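Local atomic coordinates of uroporphyrinogen III synthase (Thermus thermophilus, PDB entry 1WCW), a protein that probably closes the linear tetrapyrrole hydroxymethylbilane into uroporphyrinogen III, inverting its last pyrrole ring, a step on the way to haem and related cofactors. Residues G15-E20 and P37-E42; L29-L34 and Q250-A255; L127-G132 and A151-R156; Q194-F199 and R230-K235. All coordinates share one frame; numbering follows the deposited sequence.

Contact 1: G15-E20 and P37-E42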
# COMPACT_ATOMS: atom_id res chain seq x y z
N GLY A 15 -8.27 -1.23 7.69
CA GLY A 15 -6.90 -1.71 7.84
C GLY A 15 -6.80 -3.03 8.57
O GLY A 15 -7.75 -3.56 9.13
N LEU A 16 -5.61 -3.59 8.48
CA LEU A 16 -5.35 -4.88 9.13
C LEU A 16 -4.37 -4.80 10.31
O LEU A 16 -4.63 -5.32 11.36
CB LEU A 16 -4.82 -5.87 8.10
CG LEU A 16 -4.52 -7.30 8.54
CD1 LEU A 16 -5.76 -8.05 8.95
CD2 LEU A 16 -3.88 -7.99 7.40
N ARG A 17 -3.28 -4.11 10.11
CA ARG A 17 -2.17 -4.01 11.05
C ARG A 17 -2.34 -3.39 12.42
O ARG A 17 -1.90 -3.94 13.44
CB ARG A 17 -1.03 -3.28 10.34
CG ARG A 17 -0.75 -3.72 8.87
CD ARG A 17 -2.02 -3.89 7.90
NE ARG A 17 -2.49 -2.69 7.21
CZ ARG A 17 -3.33 -1.83 7.73
NH1 ARG A 17 -3.71 -0.77 7.05
NH2 ARG A 17 -3.79 -2.02 8.96
N ARG A 18 -2.99 -2.25 12.45
CA ARG A 18 -3.20 -1.45 13.64
C ARG A 18 -4.66 -1.39 14.14
O ARG A 18 -5.11 -0.39 14.68
CB ARG A 18 -2.71 -0.01 13.38
CG ARG A 18 -1.15 0.10 13.38
CD ARG A 18 -0.73 1.58 13.33
NE ARG A 18 -1.15 2.16 12.06
CZ ARG A 18 -1.02 3.45 11.73
NH1 ARG A 18 -1.43 3.89 10.55
NH2 ARG A 18 -0.48 4.30 12.59
N LYS A 19 -5.39 -2.48 13.98
CA LYS A 19 -6.80 -2.55 14.44
C LYS A 19 -6.98 -2.25 15.90
O LYS A 19 -7.95 -1.61 16.30
CB LYS A 19 -7.32 -3.99 14.30
CG LYS A 19 -7.46 -4.44 12.92
CD LYS A 19 -7.95 -5.88 12.88
CE LYS A 19 -7.97 -6.43 11.45
NZ LYS A 19 -8.50 -7.83 11.42
N GLU A 20 -6.15 -2.82 16.74
CA GLU A 20 -6.26 -2.63 18.18
C GLU A 20 -6.02 -1.17 18.57
O GLU A 20 -6.71 -0.61 19.46
CB GLU A 20 -5.24 -3.56 18.87
CG GLU A 20 -5.42 -3.86 20.35
CD GLU A 20 -4.46 -4.99 20.87
OE1 GLU A 20 -3.20 -4.82 20.87
OE2 GLU A 20 -4.97 -6.07 21.29
N PRO A 37 -11.57 -5.37 8.13
CA PRO A 37 -10.38 -5.48 7.27
C PRO A 37 -10.75 -5.96 5.89
O PRO A 37 -11.62 -6.83 5.71
CB PRO A 37 -9.48 -6.50 7.97
CG PRO A 37 -10.41 -7.22 8.91
CD PRO A 37 -11.49 -6.24 9.33
N VAL A 38 -10.06 -5.46 4.88
CA VAL A 38 -10.34 -5.85 3.52
C VAL A 38 -9.14 -6.60 2.93
O VAL A 38 -9.22 -6.98 1.73
CB VAL A 38 -10.67 -4.64 2.61
CG1 VAL A 38 -11.94 -3.93 3.09
CG2 VAL A 38 -9.53 -3.65 2.53
N GLN A 39 -8.09 -6.83 3.70
CA GLN A 39 -6.93 -7.51 3.16
C GLN A 39 -6.44 -8.57 4.11
O GLN A 39 -6.73 -8.57 5.33
CB GLN A 39 -5.78 -6.55 2.87
CG GLN A 39 -4.88 -6.26 4.03
CD GLN A 39 -4.19 -4.90 3.84
OE1 GLN A 39 -4.74 -3.88 4.18
NE2 GLN A 39 -2.97 -4.91 3.30
N ALA A 40 -5.66 -9.46 3.54
CA ALA A 40 -4.99 -10.50 4.25
C ALA A 40 -3.52 -10.35 3.78
O ALA A 40 -3.24 -9.79 2.70
CB ALA A 40 -5.55 -11.78 3.83
N THR A 41 -2.56 -10.77 4.58
CA THR A 41 -1.18 -10.64 4.15
C THR A 41 -0.48 -11.96 4.47
O THR A 41 -0.72 -12.56 5.53
CB THR A 41 -0.52 -9.44 4.88
OG1 THR A 41 -1.29 -8.23 4.64
CG2 THR A 41 0.89 -9.26 4.36
N GLU A 42 0.34 -12.48 3.55
CA GLU A 42 1.03 -13.72 3.84
C GLU A 42 2.42 -13.66 3.29
O GLU A 42 2.68 -13.15 2.17
CB GLU A 42 0.31 -14.92 3.26
CG GLU A 42 0.16 -14.87 1.76
CD GLU A 42 -0.42 -16.13 1.15
OE1 GLU A 42 -0.32 -16.27 -0.10
OE2 GLU A 42 -0.98 -16.97 1.90

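Contact 2: L29-L34 and Q250-A255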
# COMPACT_ATOMS: atom_id res chain seq x y z
N LEU A 29 -11.86 8.74 21.98
CA LEU A 29 -12.35 9.98 21.36
C LEU A 29 -13.85 10.05 21.28
O LEU A 29 -14.41 11.00 20.74
CB LEU A 29 -11.72 10.11 19.95
CG LEU A 29 -10.20 10.28 19.97
CD1 LEU A 29 -9.65 10.30 18.55
CD2 LEU A 29 -9.81 11.56 20.69
N GLY A 30 -14.52 9.04 21.79
CA GLY A 30 -15.99 9.05 21.76
C GLY A 30 -16.67 8.44 20.55
O GLY A 30 -17.88 8.55 20.36
N PHE A 31 -15.89 7.79 19.70
CA PHE A 31 -16.49 7.10 18.55
C PHE A 31 -16.79 5.64 18.83
O PHE A 31 -16.25 5.07 19.76
CB PHE A 31 -15.50 7.12 17.37
CG PHE A 31 -15.17 8.50 16.80
CD1 PHE A 31 -13.90 9.06 16.91
CD2 PHE A 31 -16.11 9.19 16.04
CE1 PHE A 31 -13.57 10.27 16.27
CE2 PHE A 31 -15.79 10.41 15.40
CZ PHE A 31 -14.50 10.92 15.54
N THR A 32 -17.68 5.06 18.05
CA THR A 32 -17.94 3.60 18.14
C THR A 32 -17.07 3.01 16.97
O THR A 32 -17.45 3.19 15.79
CB THR A 32 -19.39 3.27 17.89
OG1 THR A 32 -20.14 3.85 18.97
CG2 THR A 32 -19.59 1.75 17.88
N PRO A 33 -16.03 2.24 17.28
CA PRO A 33 -15.19 1.66 16.23
C PRO A 33 -15.72 0.35 15.72
O PRO A 33 -16.26 -0.46 16.48
CB PRO A 33 -13.85 1.48 16.89
CG PRO A 33 -14.18 1.26 18.36
CD PRO A 33 -15.41 2.04 18.64
N LEU A 34 -15.63 0.14 14.42
CA LEU A 34 -15.97 -1.16 13.80
C LEU A 34 -14.79 -1.59 12.97
O LEU A 34 -14.22 -0.77 12.21
CB LEU A 34 -17.17 -1.08 12.92
CG LEU A 34 -18.44 -0.69 13.69
CD1 LEU A 34 -19.60 -0.42 12.69
CD2 LEU A 34 -18.84 -1.85 14.61
N GLN A 250 -8.90 12.65 15.17
CA GLN A 250 -9.16 13.94 15.74
C GLN A 250 -9.40 14.98 14.70
O GLN A 250 -10.27 15.86 14.86
CB GLN A 250 -8.00 14.37 16.64
CG GLN A 250 -7.84 13.35 17.71
CD GLN A 250 -6.82 13.80 18.67
OE1 GLN A 250 -7.10 14.70 19.48
NE2 GLN A 250 -5.62 13.22 18.60
N GLY A 251 -8.66 14.88 13.62
CA GLY A 251 -8.86 15.81 12.52
C GLY A 251 -10.27 15.63 11.92
O GLY A 251 -10.99 16.60 11.62
N PHE A 252 -10.68 14.35 11.77
CA PHE A 252 -12.04 14.10 11.33
C PHE A 252 -13.10 14.66 12.29
O PHE A 252 -14.03 15.28 11.86
CB PHE A 252 -12.23 12.58 11.16
CG PHE A 252 -13.67 12.18 10.92
CD1 PHE A 252 -14.38 12.70 9.85
CD2 PHE A 252 -14.29 11.28 11.75
CE1 PHE A 252 -15.68 12.29 9.62
CE2 PHE A 252 -15.63 10.86 11.52
CZ PHE A 252 -16.31 11.37 10.45
N LYS A 253 -12.92 14.43 13.56
CA LYS A 253 -13.87 14.94 14.57
C LYS A 253 -14.02 16.47 14.47
O LYS A 253 -15.18 16.97 14.44
CB LYS A 253 -13.30 14.54 15.92
CG LYS A 253 -14.22 14.81 17.09
CD LYS A 253 -13.56 14.16 18.34
CE LYS A 253 -14.35 14.47 19.56
NZ LYS A 253 -15.40 13.44 19.73
N ARG A 254 -12.92 17.17 14.33
CA ARG A 254 -13.01 18.62 14.21
C ARG A 254 -13.67 19.04 12.90
O ARG A 254 -14.51 19.93 12.87
CB ARG A 254 -11.60 19.19 14.35
CG ARG A 254 -11.60 20.70 14.27
CD ARG A 254 -10.19 21.17 14.54
NE ARG A 254 -10.07 22.63 14.50
CZ ARG A 254 -10.38 23.42 15.51
NH1 ARG A 254 -10.22 24.76 15.36
NH2 ARG A 254 -10.82 22.92 16.65
N ALA A 255 -13.31 18.39 11.79
CA ALA A 255 -13.90 18.70 10.49
C ALA A 255 -15.38 18.48 10.47
O ALA A 255 -16.12 19.32 9.96
CB ALA A 255 -13.19 17.83 9.43

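Contact 3: L127-G132 and A151-R156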
# COMPACT_ATOMS: atom_id res chain seq x y z
N LEU A 127 12.93 6.40 -14.34
CA LEU A 127 13.27 5.09 -14.90
C LEU A 127 14.15 5.37 -16.07
O LEU A 127 13.67 5.87 -17.12
CB LEU A 127 12.05 4.30 -15.40
CG LEU A 127 10.99 3.83 -14.41
CD1 LEU A 127 9.87 3.12 -15.18
CD2 LEU A 127 11.61 2.96 -13.38
N PRO A 128 15.40 4.99 -15.97
CA PRO A 128 16.32 5.27 -17.09
C PRO A 128 16.28 4.32 -18.25
O PRO A 128 16.07 3.10 -18.07
CB PRO A 128 17.71 5.25 -16.43
CG PRO A 128 17.43 5.31 -14.89
CD PRO A 128 16.12 4.55 -14.76
N GLN A 129 16.43 4.85 -19.46
CA GLN A 129 16.53 4.05 -20.63
C GLN A 129 17.82 3.27 -20.39
O GLN A 129 18.91 3.85 -20.14
CB GLN A 129 16.61 4.95 -21.83
CG GLN A 129 16.47 4.11 -23.06
CD GLN A 129 15.01 3.63 -23.36
OE1 GLN A 129 14.87 2.50 -23.89
NE2 GLN A 129 13.98 4.44 -23.11
N GLY A 130 17.75 1.95 -20.52
CA GLY A 130 18.92 1.14 -20.22
C GLY A 130 18.97 -0.18 -20.97
O GLY A 130 18.30 -0.35 -22.00
N ARG A 131 19.83 -1.07 -20.50
CA ARG A 131 20.10 -2.36 -21.06
C ARG A 131 20.20 -3.31 -19.84
O ARG A 131 20.63 -2.92 -18.76
CB ARG A 131 21.50 -2.33 -21.78
CG ARG A 131 21.81 -1.10 -22.69
CD ARG A 131 23.23 -0.42 -22.52
NE ARG A 131 24.38 -1.28 -22.82
CZ ARG A 131 25.60 -1.10 -22.31
NH1 ARG A 131 26.59 -1.94 -22.63
NH2 ARG A 131 25.86 -0.09 -21.50
N GLY A 132 19.85 -4.55 -20.00
CA GLY A 132 20.07 -5.41 -18.88
C GLY A 132 18.82 -5.86 -18.20
O GLY A 132 17.73 -5.96 -18.76
N ALA A 151 10.00 -2.52 -19.27
CA ALA A 151 10.28 -3.19 -20.56
C ALA A 151 10.49 -2.16 -21.65
O ALA A 151 11.43 -2.31 -22.47
CB ALA A 151 9.10 -4.13 -20.91
N GLU A 152 9.68 -1.11 -21.67
CA GLU A 152 9.84 -0.04 -22.67
C GLU A 152 11.22 0.62 -22.55
O GLU A 152 11.83 1.05 -23.55
CB GLU A 152 8.73 1.01 -22.54
CG GLU A 152 7.38 0.55 -23.05
CD GLU A 152 6.31 1.63 -22.89
OE1 GLU A 152 6.07 2.12 -21.74
OE2 GLU A 152 5.69 2.01 -23.91
N ARG A 153 11.71 0.74 -21.32
CA ARG A 153 13.01 1.34 -21.08
C ARG A 153 14.19 0.43 -21.43
O ARG A 153 15.34 0.84 -21.27
CB ARG A 153 13.11 1.74 -19.59
CG ARG A 153 12.24 2.88 -19.18
CD ARG A 153 12.56 4.20 -19.86
NE ARG A 153 11.93 5.25 -19.08
CZ ARG A 153 10.66 5.58 -19.22
NH1 ARG A 153 9.92 4.97 -20.13
NH2 ARG A 153 10.08 6.42 -18.37
N GLY A 154 13.94 -0.82 -21.84
CA GLY A 154 15.01 -1.69 -22.30
C GLY A 154 15.41 -2.86 -21.41
O GLY A 154 16.31 -3.65 -21.74
N TYR A 155 14.73 -3.05 -20.27
CA TYR A 155 15.11 -4.10 -19.36
C TYR A 155 14.26 -5.37 -19.42
O TYR A 155 13.07 -5.33 -19.71
CB TYR A 155 14.98 -3.58 -17.90
CG TYR A 155 15.78 -2.34 -17.63
CD1 TYR A 155 15.16 -1.09 -17.65
CD2 TYR A 155 17.12 -2.41 -17.38
CE1 TYR A 155 15.88 0.07 -17.42
CE2 TYR A 155 17.88 -1.26 -17.15
CZ TYR A 155 17.22 -0.02 -17.19
OH TYR A 155 17.98 1.14 -16.99
N ARG A 156 14.94 -6.44 -19.08
CA ARG A 156 14.24 -7.68 -18.79
C ARG A 156 13.81 -7.54 -17.28
O ARG A 156 14.69 -7.23 -16.43
CB ARG A 156 15.15 -8.87 -18.91
CG ARG A 156 14.46 -10.21 -18.56
CD ARG A 156 15.42 -11.41 -18.80
NE ARG A 156 16.65 -11.29 -18.02
CZ ARG A 156 17.73 -12.08 -18.12
NH1 ARG A 156 18.78 -11.87 -17.33
NH2 ARG A 156 17.77 -13.06 -19.02
O HOH W 1 17.33 -6.09 -21.59

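Contact 4: Q194-F199 and R230-K235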
# COMPACT_ATOMS: atom_id res chain seq x y z
N GLN A 194 -6.16 -0.86 0.14
CA GLN A 194 -7.44 -1.20 0.78
C GLN A 194 -8.60 -0.62 -0.06
O GLN A 194 -9.65 -1.25 -0.16
CB GLN A 194 -7.51 -0.57 2.17
CG GLN A 194 -6.55 -1.32 3.09
CD GLN A 194 -6.04 -0.55 4.24
OE1 GLN A 194 -6.52 0.50 4.53
NE2 GLN A 194 -5.06 -1.11 4.94
N VAL A 195 -8.41 0.57 -0.65
CA VAL A 195 -9.42 1.16 -1.53
C VAL A 195 -9.55 0.25 -2.73
O VAL A 195 -10.68 -0.05 -3.12
CB VAL A 195 -8.95 2.57 -2.01
CG1 VAL A 195 -10.00 3.15 -2.96
CG2 VAL A 195 -8.78 3.51 -0.82
N GLU A 196 -8.44 -0.20 -3.32
CA GLU A 196 -8.49 -1.01 -4.52
C GLU A 196 -9.15 -2.33 -4.23
O GLU A 196 -10.05 -2.76 -4.99
CB GLU A 196 -7.06 -1.26 -5.06
CG GLU A 196 -6.21 -0.02 -5.38
CD GLU A 196 -6.77 0.92 -6.43
OE1 GLU A 196 -6.24 2.06 -6.52
OE2 GLU A 196 -7.71 0.57 -7.18
N PHE A 197 -8.86 -2.97 -3.10
CA PHE A 197 -9.50 -4.25 -2.80
C PHE A 197 -10.98 -4.10 -2.57
O PHE A 197 -11.77 -4.95 -3.02
CB PHE A 197 -8.87 -4.89 -1.55
CG PHE A 197 -7.48 -5.50 -1.77
CD1 PHE A 197 -6.65 -5.69 -0.67
CD2 PHE A 197 -7.02 -5.90 -2.96
CE1 PHE A 197 -5.38 -6.30 -0.80
CE2 PHE A 197 -5.72 -6.53 -3.06
CZ PHE A 197 -4.95 -6.72 -1.97
N LEU A 198 -11.41 -3.05 -1.84
CA LEU A 198 -12.85 -2.87 -1.64
C LEU A 198 -13.57 -2.69 -2.95
O LEU A 198 -14.60 -3.38 -3.18
CB LEU A 198 -13.02 -1.65 -0.72
CG LEU A 198 -14.47 -1.29 -0.49
CD1 LEU A 198 -15.27 -2.43 0.19
CD2 LEU A 198 -14.56 -0.06 0.41
N PHE A 199 -13.11 -1.79 -3.81
CA PHE A 199 -13.84 -1.58 -5.06
C PHE A 199 -13.68 -2.72 -6.00
O PHE A 199 -14.69 -3.00 -6.72
CB PHE A 199 -13.37 -0.27 -5.72
CG PHE A 199 -14.13 0.93 -5.25
CD1 PHE A 199 -13.72 1.69 -4.20
CD2 PHE A 199 -15.36 1.22 -5.84
CE1 PHE A 199 -14.51 2.75 -3.73
CE2 PHE A 199 -16.17 2.27 -5.37
CZ PHE A 199 -15.74 3.02 -4.35
N ARG A 230 -10.20 8.80 -5.24
CA ARG A 230 -10.63 9.71 -6.33
C ARG A 230 -10.66 8.99 -7.67
O ARG A 230 -11.55 9.27 -8.48
CB ARG A 230 -9.70 10.94 -6.40
CG ARG A 230 -9.86 11.88 -5.18
CD ARG A 230 -8.68 12.86 -5.03
NE ARG A 230 -8.25 13.57 -6.21
CZ ARG A 230 -8.48 14.86 -6.45
NH1 ARG A 230 -8.01 15.44 -7.55
NH2 ARG A 230 -9.22 15.57 -5.62
N GLU A 231 -9.75 8.08 -7.92
CA GLU A 231 -9.74 7.33 -9.20
C GLU A 231 -10.98 6.46 -9.30
O GLU A 231 -11.37 6.10 -10.43
CB GLU A 231 -8.49 6.47 -9.28
CG GLU A 231 -7.14 7.21 -9.31
CD GLU A 231 -5.98 6.20 -9.24
OE1 GLU A 231 -5.99 5.23 -10.04
OE2 GLU A 231 -5.07 6.36 -8.38
N TRP A 232 -11.61 6.06 -8.19
CA TRP A 232 -12.85 5.29 -8.25
C TRP A 232 -14.05 6.21 -8.19
O TRP A 232 -15.16 5.70 -8.05
CB TRP A 232 -12.90 4.24 -7.14
CG TRP A 232 -12.04 3.06 -7.44
CD1 TRP A 232 -10.72 2.81 -7.02
CD2 TRP A 232 -12.40 1.91 -8.22
NE1 TRP A 232 -10.29 1.61 -7.48
CE2 TRP A 232 -11.29 1.03 -8.23
CE3 TRP A 232 -13.56 1.52 -8.92
CZ2 TRP A 232 -11.29 -0.22 -8.87
CZ3 TRP A 232 -13.57 0.27 -9.56
CH2 TRP A 232 -12.44 -0.58 -9.54
N GLY A 233 -13.86 7.52 -8.26
CA GLY A 233 -15.01 8.41 -8.25
C GLY A 233 -15.50 8.80 -6.87
O GLY A 233 -16.63 9.26 -6.73
N VAL A 234 -14.69 8.62 -5.82
CA VAL A 234 -15.06 9.01 -4.48
C VAL A 234 -14.18 10.11 -3.95
O VAL A 234 -12.95 10.03 -4.10
CB VAL A 234 -14.97 7.80 -3.54
CG1 VAL A 234 -15.19 8.26 -2.07
CG2 VAL A 234 -16.00 6.74 -3.96
N LYS A 235 -14.75 11.20 -3.47
CA LYS A 235 -13.93 12.24 -2.90
C LYS A 235 -13.85 12.06 -1.37
O LYS A 235 -14.89 12.10 -0.69
CB LYS A 235 -14.57 13.62 -3.21
CG LYS A 235 -13.77 14.79 -2.67
CD LYS A 235 -14.56 16.07 -2.85
CE LYS A 235 -13.96 17.23 -2.13
NZ LYS A 235 -14.19 17.12 -0.67

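Contact 1: G15-E20 and P37-E42
Where the two-stranded linker between the domains begins, Leu16, from the loop before helix 19-28, and Lys19, in its first turn, lean on Pro37 and Gln39. Leu16 does most of this work. Its CG lies anti to the backbone N (chi1 -178°), and its methyls reach residues 37-42: CD2 is 3.6 Å from Gln39 O and 3.9 Å from Gln39 CG, while CD1 meets Pro37 CB at 4.1 Å. A branched apolar side chain suits this partly exposed corner, because both methyls can lie against Gln39 O while CD1 also reaches the proline. From Gln39 onward that strand pairs antiparallel with strand 155-167, the second connection between the two domains. Lys19 runs extended across the proline at about a right angle, bringing NZ to 3.2 Å from Pro37 CG; its aliphatic CE lies beside the same ring carbon. Next in the chain to Leu16, Gly15 has no side chain; a CB there would run into Arg17 NH2. The Arg17 chain bends twice and brings NE 4.0 Å from Gln39 OE1, a loose approach with the guanidinium and amide planes 53° apart. The probable hydrogen-bond partner of Gln39 OE1 is Gln194 of helix 192-201.

Contact 2: L29-L34 and Q250-A255
The rings of Phe31 and Phe252 lie almost parallel, their planes 20° apart, but are slid so far that they barely overlap, with centroids separated by 5.8 Å. Phe31 CZ comes 3.8 Å from Phe252 CD2, and Phe31 CE2 is next to Phe252 CE2. Phe31 CZ also touches Lys253 CB at 3.8 Å. Farther along that lysine, NZ hangs over a face of the Phe31 ring, 5.2 Å from its centroid, which is at most a weak cation-pi attraction. Large flat side chains suit the place, since both are buried and bridge two elements: Phe31 also packs on Val9 and Val11, and Phe252 on Leu219 of strand 217-221. The contact thus ties the beta-alpha-beta unit of strand 10-13, helix 19-28 and strand 32-35 to the C-terminal helix 245-260 of the same alpha/beta domain. Helix 19-28 ends in a Schellman motif, and Gly30 takes the positive phi (90°) that a side chain would hinder. Just before it, Leu29 O accepts the one hydrogen bond across the contact, from Lys253 NZ at 2.8 Å and nearly along the C=O axis. The lysine chain is extended as far as CE, and only its last torsion bends (chi4 87°), turning NZ to the carbonyl; the negative end of the helix dipole would probably strengthen that attraction. Leu29 CD1 also sits 3.6 Å from Gln250 CG, crossing the glutamine at about a right angle, while Gln250 NE2 bonds back to Gly246 O.

Contact 3: L127-G132 and A151-R156
Arg153 and Tyr155 reach in different ways for the backbone of residues 127-132, which leads into strand 132-137. They flank Gly154, whose positive phi closes helix 144-152 in a Schellman motif; this is the turn between helix and second strand in the beta-alpha-beta crossover from strand 132-137 to strand 155-167. Arg153 bends at chi2 (-63°), which swings CD to the side of Leu127, and the guanidinium presents its edge to the backbone. NE donates to Leu127 O at 2.7 Å; the oxygen lies close to the guanidinium plane, although the donor stands above the plane of the carbonyl. NH2 of the same group bonds to Leu124 O, so one flat cation grips two carbonyls that the loop leaves beyond helix 120-123. Tyr155 lies with one ring face under Gly130 C, and its edge is turned to Pro128 O and Gly132 O. Its hydroxyl donates to Pro128 O at 2.9 Å, from well above that carbonyl's plane, and also rests 3.4 Å from Gly130 CA. Gly130 suits this position because a side chain there would point straight at the tyrosine hydroxyl. A tyrosine suits its own place: its buried ring packs on Leu62 while the hydroxyl reaches the loop backbone. Between the two side chains, Gly130 N donates to Arg153 O at 2.8 Å in an almost straight bond (176°). Farther on, Arg156 N bonds to Gly132 O at 2.8 Å, and one water donates both to that oxygen and, at 2.6 Å, to Gly154 O.

Contact 4: Q194-F199 and R230-K235
Phe199 and Trp232 each place a methylene over the middle of the other's ring, a reciprocal pair of CH-pi contacts between helix 192-201 and the end of helix 223-231, in the alpha/beta domain built on the five-stranded parallel sheet. Phe199 CB stands 3.4 Å from the centroid of the tryptophan's six-membered ring, and Trp232 CB stands 3.8 Å from the centroid of the Phe199 ring. The side chains run antiparallel, and the Phe199 ring forms an offset stack with the five-membered ring of Trp232, centroids 4.6 Å apart and planes at 16°. The indole suits the place, joining a broad apolar face to a donor at its edge: NE1 gives a straight hydrogen bond (173°) to Glu196 OE2 at 2.8 Å. The carboxylate oxygen lies nearly in the indole plane but is itself met from above the carboxylate plane. Glu196 gets there by bending at chi2 (-61°), which turns CD toward the tryptophan. Trp232 follows helix 223-231 directly; the chain then turns at Gly233, the positive-phi residue of a Schellman motif, and brings Val234 to the phenylalanine. Two valines complete the apolar contact: Val195 CG1 approaches Trp232 CD1 at 4.1 Å, and Val234 CG2 touches Phe199 CZ at 3.7 Å.

Contacts 1, 2 and 4 belong to the half of the molecule that holds the five-stranded parallel sheet, while contact 3 lies at the far end of the other half, its centre about 35 Å from that of contact 1 and about 47 Å from that of contact 2. Contacts 1 and 4, their centres about 17 Å apart, touch directly: Gln194 NE2 is 2.9 Å from Gln39 OE1, and Val38 CG2 is 3.6 Å from Gln194 O, which joins helix 192-201 to the linker. Strand 155-167, which starts in contact 3, runs back to pair with the linker strand of contact 1. In this family the substrate is thought to bind in the cleft between the domains, so contact 1 probably lies near the hinge of that cleft.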